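Local atomic coordinates of SJCHGC06286 protein (Schistosoma japonicum, PDB entry 3QBR), a protein that belongs to the Bcl-2 family of apoptosis regulators and probably acts by binding BH domains of partner proteins. Residues H26-L29 / L30-N34; E83-A86 / Q87-G90; Y155-E158 / K159-W163. All coordinates share one frame; numbering follows the deposited sequence.

Contact 1 of 3, residues H26-L29 / L30-N34; sequences HSFL and LASAN
Ser32 bonds back to Phe28 where helix 17-31, the N-terminal helix of this all-helical Bcl-2 fold, runs out, and the bonded residues lie three or four apart along one continuous chain. Two i to i+4 backbone bonds come first: Leu30 N donates to His26 O at 2.8 Å, and Ala31 N donates to Ser27 O at 2.9 Å with a more bent N-H angle of 133°. Phe28 O then takes the hydroxyl of Ser32, OG to O 2.9 Å, together with a weak bond from Ala31 N. The Ser32 N-H is used one residue later, in a weak but straight bond to Leu29 O of 3.4 Å.

Chi1 of 64° sets Ser32 OG between its own backbone N and carbonyl carbon, from where it folds back over the preceding turn. Beyond this, Asn34 caps helix 35-48, its OD1 accepting from Asp37 N, while Ser27 OG is satisfied by Thr23 O. Phe28 itself packs on Ile62 and Val69 of helix 58-79. Ser32 OG also stands over one face of the Phe28 ring, offset toward the rim, with CE1 4.0 Å away.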
loop_
_atom_site.group_PDB
_atom_site.type_symbol
_atom_site.label_atom_id
_atom_site.label_comp_id
_atom_site.label_asym_id
_atom_site.label_seq_id
_atom_site.Cartn_x
_atom_site.Cartn_y
_atom_site.Cartn_z
ATOM N N HIS A 26 -6.150 0.252 -6.464
ATOM C CA HIS A 26 -6.204 -0.343 -7.814
ATOM C C HIS A 26 -5.388 0.448 -8.864
ATOM O O HIS A 26 -4.442 -0.078 -9.451
ATOM C CB HIS A 26 -7.651 -0.566 -8.266
ATOM C CG HIS A 26 -8.389 -1.571 -7.442
ATOM N ND1 HIS A 26 -8.030 -2.902 -7.393
ATOM C CD2 HIS A 26 -9.461 -1.447 -6.628
ATOM C CE1 HIS A 26 -8.849 -3.552 -6.585
ATOM N NE2 HIS A 26 -9.729 -2.692 -6.111
ATOM N N SER A 27 -5.711 1.717 -9.074
ATOM C CA SER A 27 -4.993 2.498 -10.075
ATOM C C SER A 27 -3.518 2.484 -9.803
ATOM O O SER A 27 -2.724 2.250 -10.707
ATOM C CB SER A 27 -5.452 3.952 -10.091
ATOM O OG SER A 27 -6.857 4.017 -10.120
ATOM N N PHE A 28 -3.146 2.778 -8.563
ATOM C CA PHE A 28 -1.736 2.882 -8.213
ATOM C C PHE A 28 -1.013 1.572 -8.508
ATOM O O PHE A 28 0.045 1.576 -9.104
ATOM C CB PHE A 28 -1.538 3.314 -6.753
ATOM C CG PHE A 28 -0.188 2.941 -6.200
ATOM C CD1 PHE A 28 0.947 3.628 -6.597
ATOM C CD2 PHE A 28 -0.053 1.881 -5.309
ATOM C CE1 PHE A 28 2.195 3.276 -6.097
ATOM C CE2 PHE A 28 1.185 1.531 -4.818
ATOM C CZ PHE A 28 2.312 2.233 -5.214
ATOM N N LEU A 29 -1.593 0.451 -8.112
ATOM C CA LEU A 29 -1.040 -0.835 -8.510
ATOM C C LEU A 29 -0.991 -1.056 -10.049
ATOM O O LEU A 29 -0.026 -1.618 -10.580
ATOM C CB LEU A 29 -1.777 -1.979 -7.815
ATOM C CG LEU A 29 -1.780 -1.981 -6.285
ATOM C CD1 LEU A 29 -2.830 -2.992 -5.754
ATOM C CD2 LEU A 29 -0.359 -2.231 -5.685
ATOM N N LEU A 30 -2.013 -0.623 -10.779
ATOM C CA LEU A 30 -1.955 -0.800 -12.233
ATOM C C LEU A 30 -0.879 0.067 -12.886
ATOM O O LEU A 30 -0.367 -0.270 -13.953
ATOM C CB LEU A 30 -3.303 -0.527 -12.891
ATOM C CG LEU A 30 -4.434 -1.494 -12.546
ATOM C CD1 LEU A 30 -5.597 -1.310 -13.514
ATOM C CD2 LEU A 30 -3.963 -2.938 -12.551
ATOM N N ALA A 31 -0.529 1.175 -12.244
ATOM C CA ALA A 31 0.424 2.113 -12.840
ATOM C C ALA A 31 1.852 1.916 -12.365
ATOM O O ALA A 31 2.743 2.635 -12.783
ATOM C CB ALA A 31 -0.003 3.556 -12.613
ATOM N N SER A 32 2.087 0.926 -11.521
ATOM C CA SER A 32 3.427 0.757 -10.971
ATOM C C SER A 32 3.958 -0.673 -11.161
ATOM O O SER A 32 4.953 -1.037 -10.562
ATOM C CB SER A 32 3.441 1.161 -9.494
ATOM O OG SER A 32 2.611 0.302 -8.716
ATOM N N ALA A 33 3.295 -1.475 -11.995
ATOM C CA ALA A 33 3.688 -2.868 -12.212
ATOM C C ALA A 33 4.367 -2.993 -13.556
ATOM O O ALA A 33 4.186 -2.145 -14.417
ATOM C CB ALA A 33 2.462 -3.787 -12.166
ATOM N N ASN A 34 5.140 -4.050 -13.760
ATOM C CA ASN A 34 5.646 -4.292 -15.111
ATOM C C ASN A 34 4.532 -4.753 -16.054
ATOM O O ASN A 34 3.389 -4.958 -15.639
ATOM C CB ASN A 34 6.815 -5.287 -15.128
ATOM C CG ASN A 34 6.390 -6.700 -14.790
ATOM O OD1 ASN A 34 5.249 -7.095 -15.043
ATOM N ND2 ASN A 34 7.316 -7.480 -14.222
#

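Contact 2 of 3, residues E83-A86 / Q87-G90; sequences EPVA and QSLG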
loop_
_atom_site.group_PDB
_atom_site.type_symbol
_atom_site.label_atom_id
_atom_site.label_comp_id
_atom_site.label_asym_id
_atom_site.label_seq_id
_atom_site.Cartn_x
_atom_site.Cartn_y
_atom_site.Cartn_z
ATOM N N GLU A 83 12.709 -11.198 1.030
ATOM C CA GLU A 83 12.507 -12.648 1.155
ATOM C C GLU A 83 12.055 -13.184 2.511
ATOM O O GLU A 83 11.201 -14.081 2.575
ATOM C CB GLU A 83 13.754 -13.390 0.696
ATOM C CG GLU A 83 14.078 -13.159 -0.759
ATOM C CD GLU A 83 14.695 -14.380 -1.403
ATOM O OE1 GLU A 83 15.654 -14.943 -0.824
ATOM O OE2 GLU A 83 14.213 -14.781 -2.486
ATOM N N PRO A 84 12.629 -12.642 3.593
ATOM C CA PRO A 84 12.282 -13.030 4.963
ATOM C C PRO A 84 10.785 -12.959 5.206
ATOM O O PRO A 84 10.139 -13.958 5.514
ATOM C CB PRO A 84 12.967 -11.959 5.812
ATOM C CG PRO A 84 14.097 -11.462 4.975
ATOM C CD PRO A 84 13.681 -11.607 3.546
ATOM N N VAL A 85 10.244 -11.759 5.042
ATOM C CA VAL A 85 8.871 -11.448 5.427
ATOM C C VAL A 85 7.806 -12.139 4.576
ATOM O O VAL A 85 6.733 -12.478 5.074
ATOM C CB VAL A 85 8.637 -9.926 5.387
ATOM C CG1 VAL A 85 7.492 -9.545 6.306
ATOM C CG2 VAL A 85 9.916 -9.185 5.768
ATOM N N ALA A 86 8.086 -12.335 3.291
ATOM C CA ALA A 86 7.120 -13.005 2.444
ATOM C C ALA A 86 6.947 -14.389 3.012
ATOM O O ALA A 86 5.825 -14.839 3.264
ATOM C CB ALA A 86 7.585 -13.061 1.004
ATOM N N GLN A 87 8.074 -15.052 3.240
ATOM C CA GLN A 87 8.055 -16.373 3.834
ATOM C C GLN A 87 7.314 -16.342 5.155
ATOM O O GLN A 87 6.378 -17.115 5.375
ATOM C CB GLN A 87 9.473 -16.856 4.052
ATOM C CG GLN A 87 10.245 -16.978 2.773
ATOM C CD GLN A 87 11.460 -17.846 2.933
ATOM O OE1 GLN A 87 11.453 -18.807 3.708
ATOM N NE2 GLN A 87 12.522 -17.515 2.202
ATOM N N SER A 88 7.734 -15.439 6.030
ATOM C CA SER A 88 7.134 -15.353 7.343
ATOM C C SER A 88 5.637 -15.091 7.205
ATOM O O SER A 88 4.859 -15.383 8.115
ATOM C CB SER A 88 7.808 -14.268 8.182
ATOM O OG SER A 88 7.256 -12.986 7.921
ATOM N N LEU A 89 5.240 -14.540 6.059
ATOM C CA LEU A 89 3.827 -14.297 5.756
ATOM C C LEU A 89 3.198 -15.475 5.032
ATOM O O LEU A 89 1.994 -15.713 5.137
ATOM C CB LEU A 89 3.665 -13.016 4.941
ATOM C CG LEU A 89 3.593 -11.771 5.824
ATOM C CD1 LEU A 89 4.025 -10.516 5.071
ATOM C CD2 LEU A 89 2.190 -11.639 6.406
ATOM N N GLY A 90 4.025 -16.222 4.310
ATOM C CA GLY A 90 3.572 -17.425 3.649
ATOM C C GLY A 90 2.968 -17.027 2.334
ATOM O O GLY A 90 1.818 -17.348 2.036
#
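This is a local contact within helix 83-89, a short surface helix that closes in a Schellman motif. The evidence for the ending is at Gly90: its phi is positive (84°), it is the first residue to leave helical geometry, and the motif pairs Ile91 N with Ala86 O and Gly90 N with Gln87 O. Upstream, Ser88 N donates to Pro84 O at 2.9 Å with an N-H angle of 166°, whereas the bond from Gln87 N to Glu83 O is long and weak.

Val85 O receives the side chain of Ser88 as well: OG lies 2.9 Å from that oxygen, tilted out of the carbonyl plane. A chi1 of 84° places the hydroxyl within reach of this acceptor, and it also comes within 3.8 Å of Val85 CG1. The same methyl meets Leu89 CD1 at 3.8 Å. Val85 and Leu89 lie side by side and point the same way, giving the helix an apolar strip one turn long. On the exposed flank, the aliphatic part of Gln87 passes close to the Glu83 carbonyl, with its CG nearest.

Val85, Ser88 and Leu89 pack on apolar side chains of another protein's chain, consistent with the BH3-binding groove of Bcl-2 proteins. Leu89 also touches Leu102 and Phe105 of helix 99-113, and Glu83 and Ala86 rest on Arg135 of helix 119-137.

Contact 3 of 3, residues Y155-E158 / K159-W163; sequences YSDE and KLKNW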
loop_
_atom_site.group_PDB
_atom_site.type_symbol
_atom_site.label_atom_id
_atom_site.label_comp_id
_atom_site.label_asym_id
_atom_site.label_seq_id
_atom_site.Cartn_x
_atom_site.Cartn_y
_atom_site.Cartn_z
ATOM N N TYR A 155 -9.167 -0.315 6.746
ATOM C CA TYR A 155 -8.264 0.204 7.762
ATOM C C TYR A 155 -8.111 1.686 7.570
ATOM O O TYR A 155 -8.132 2.454 8.540
ATOM C CB TYR A 155 -6.889 -0.478 7.694
ATOM C CG TYR A 155 -5.963 -0.056 8.814
ATOM C CD1 TYR A 155 -5.118 1.042 8.676
ATOM C CD2 TYR A 155 -5.958 -0.743 10.030
ATOM C CE1 TYR A 155 -4.277 1.443 9.717
ATOM C CE2 TYR A 155 -5.119 -0.371 11.069
ATOM C CZ TYR A 155 -4.279 0.728 10.916
ATOM O OH TYR A 155 -3.442 1.093 11.962
ATOM N N SER A 156 -7.960 2.085 6.314
ATOM C CA SER A 156 -7.892 3.506 5.975
ATOM C C SER A 156 -9.105 4.298 6.455
ATOM O O SER A 156 -8.986 5.448 6.884
ATOM C CB SER A 156 -7.760 3.688 4.463
ATOM O OG SER A 156 -6.397 3.753 4.085
ATOM N N ASP A 157 -10.272 3.674 6.359
ATOM C CA ASP A 157 -11.529 4.357 6.616
ATOM C C ASP A 157 -11.742 4.414 8.120
ATOM O O ASP A 157 -12.444 5.271 8.643
ATOM C CB ASP A 157 -12.668 3.595 5.930
ATOM C CG ASP A 157 -13.972 4.382 5.883
ATOM O OD1 ASP A 157 -13.945 5.583 5.520
ATOM O OD2 ASP A 157 -15.029 3.785 6.190
ATOM N N GLU A 158 -11.092 3.495 8.814
ATOM C CA GLU A 158 -11.221 3.380 10.251
ATOM C C GLU A 158 -10.221 4.228 11.036
ATOM O O GLU A 158 -10.483 4.581 12.183
ATOM C CB GLU A 158 -11.031 1.923 10.647
ATOM C CG GLU A 158 -12.153 1.017 10.218
ATOM C CD GLU A 158 -12.073 -0.330 10.907
ATOM O OE1 GLU A 158 -11.375 -0.416 11.943
ATOM O OE2 GLU A 158 -12.695 -1.298 10.417
ATOM N N LYS A 159 -9.084 4.552 10.425
ATOM C CA LYS A 159 -7.972 5.065 11.193
ATOM C C LYS A 159 -7.199 6.220 10.577
ATOM O O LYS A 159 -6.370 6.828 11.248
ATOM C CB LYS A 159 -7.028 3.920 11.518
ATOM C CG LYS A 159 -7.773 2.782 12.163
ATOM C CD LYS A 159 -6.897 1.982 13.088
ATOM C CE LYS A 159 -7.754 1.049 13.930
ATOM N NZ LYS A 159 -6.933 0.160 14.806
ATOM N N LEU A 160 -7.474 6.547 9.322
ATOM C CA LEU A 160 -6.653 7.526 8.628
ATOM C C LEU A 160 -7.488 8.679 8.150
ATOM O O LEU A 160 -6.984 9.783 7.926
ATOM C CB LEU A 160 -5.980 6.858 7.436
ATOM C CG LEU A 160 -4.995 5.781 7.897
ATOM C CD1 LEU A 160 -4.529 4.927 6.732
ATOM C CD2 LEU A 160 -3.805 6.432 8.660
ATOM N N LYS A 161 -8.778 8.418 7.990
ATOM C CA LYS A 161 -9.607 9.302 7.196
ATOM C C LYS A 161 -9.708 10.667 7.816
ATOM O O LYS A 161 -9.705 11.676 7.103
ATOM C CB LYS A 161 -10.996 8.713 6.966
ATOM C CG LYS A 161 -11.663 8.221 8.201
ATOM C CD LYS A 161 -13.095 7.896 7.880
ATOM C CE LYS A 161 -13.605 8.837 6.815
ATOM N NZ LYS A 161 -15.064 8.613 6.668
ATOM N N ASN A 162 -9.819 10.691 9.140
ATOM C CA ASN A 162 -9.881 11.946 9.876
ATOM C C ASN A 162 -8.580 12.711 9.751
ATOM O O ASN A 162 -8.581 13.906 9.443
ATOM C CB ASN A 162 -10.209 11.676 11.334
ATOM C CG ASN A 162 -11.590 11.082 11.505
ATOM O OD1 ASN A 162 -12.563 11.587 10.948
ATOM N ND2 ASN A 162 -11.683 9.995 12.265
ATOM N N TRP A 163 -7.466 12.023 9.982
ATOM C CA TRP A 163 -6.172 12.642 9.737
ATOM C C TRP A 163 -6.100 13.174 8.297
ATOM O O TRP A 163 -5.706 14.334 8.064
ATOM C CB TRP A 163 -5.005 11.676 10.018
ATOM C CG TRP A 163 -3.682 12.402 10.023
ATOM C CD1 TRP A 163 -3.042 12.906 11.112
ATOM C CD2 TRP A 163 -2.865 12.750 8.883
ATOM N NE1 TRP A 163 -1.875 13.536 10.735
ATOM C CE2 TRP A 163 -1.739 13.450 9.381
ATOM C CE3 TRP A 163 -2.972 12.531 7.503
ATOM C CZ2 TRP A 163 -0.725 13.934 8.543
ATOM C CZ3 TRP A 163 -1.962 13.015 6.669
ATOM C CH2 TRP A 163 -0.854 13.712 7.197
#
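Tyr155 presents one ring face to Lys159, whose CG stands 4.3 Å from the ring centroid and only 12° off the normal, a CH-pi contact. The lysine chain is extended beyond CG and runs obliquely past the ring, bringing CD to 3.6 Å from Tyr155 CE2. The phenol is anchored elsewhere, by a hydrogen bond from its OH to Asn111 OD1, while Leu160 CD1 approaches the ring edge near its plane.

Ser156 follows, its carbonyl O accepting from Leu160 N at 3.1 Å. Its OG, weakly bonded to Thr152 O, meets Leu160 CD1 at 3.4 Å. These residues form the junction between helix 142-159 and helix 161-165 of the Bcl-2 fold, with Leu160 at the N-cap position of the second.

With CG anti to the backbone N (chi1 -168°), the carboxylate of Asp157 comes alongside Lys161. The two are joined by a long, weak salt bridge, Asp157 OD1 to Lys161 NZ 3.4 Å, while OD2 pairs with Arg18. Glu158 lies on the exposed side, where its carboxylate and the ammonium group of Lys159 carry opposite charges without touching, Glu158 OE1 standing 5.3 Å from Lys159 NZ.

In the fold
The three contacts follow one another along the chain without touching, and each lies where a helix ends. Contacts 1 and 3 fall on opposite sides of the chain's centre, their own centres 22 Å apart and nearest atoms about 11 Å apart. Helices 17-31 and 142-159 are nevertheless packed together: His26 and Leu29 of contact 1 rest on Ile149, and Asp157 of contact 3 pairs with Arg18. Contact 2 is the most peripheral, its centre 17 Å from that of the chain and 27 Å from contact 3, and it is here that the partner chain is met, probably at the groove. Helix 119-137 touches all three, through Arg130, Arg135 and Met125 respectively.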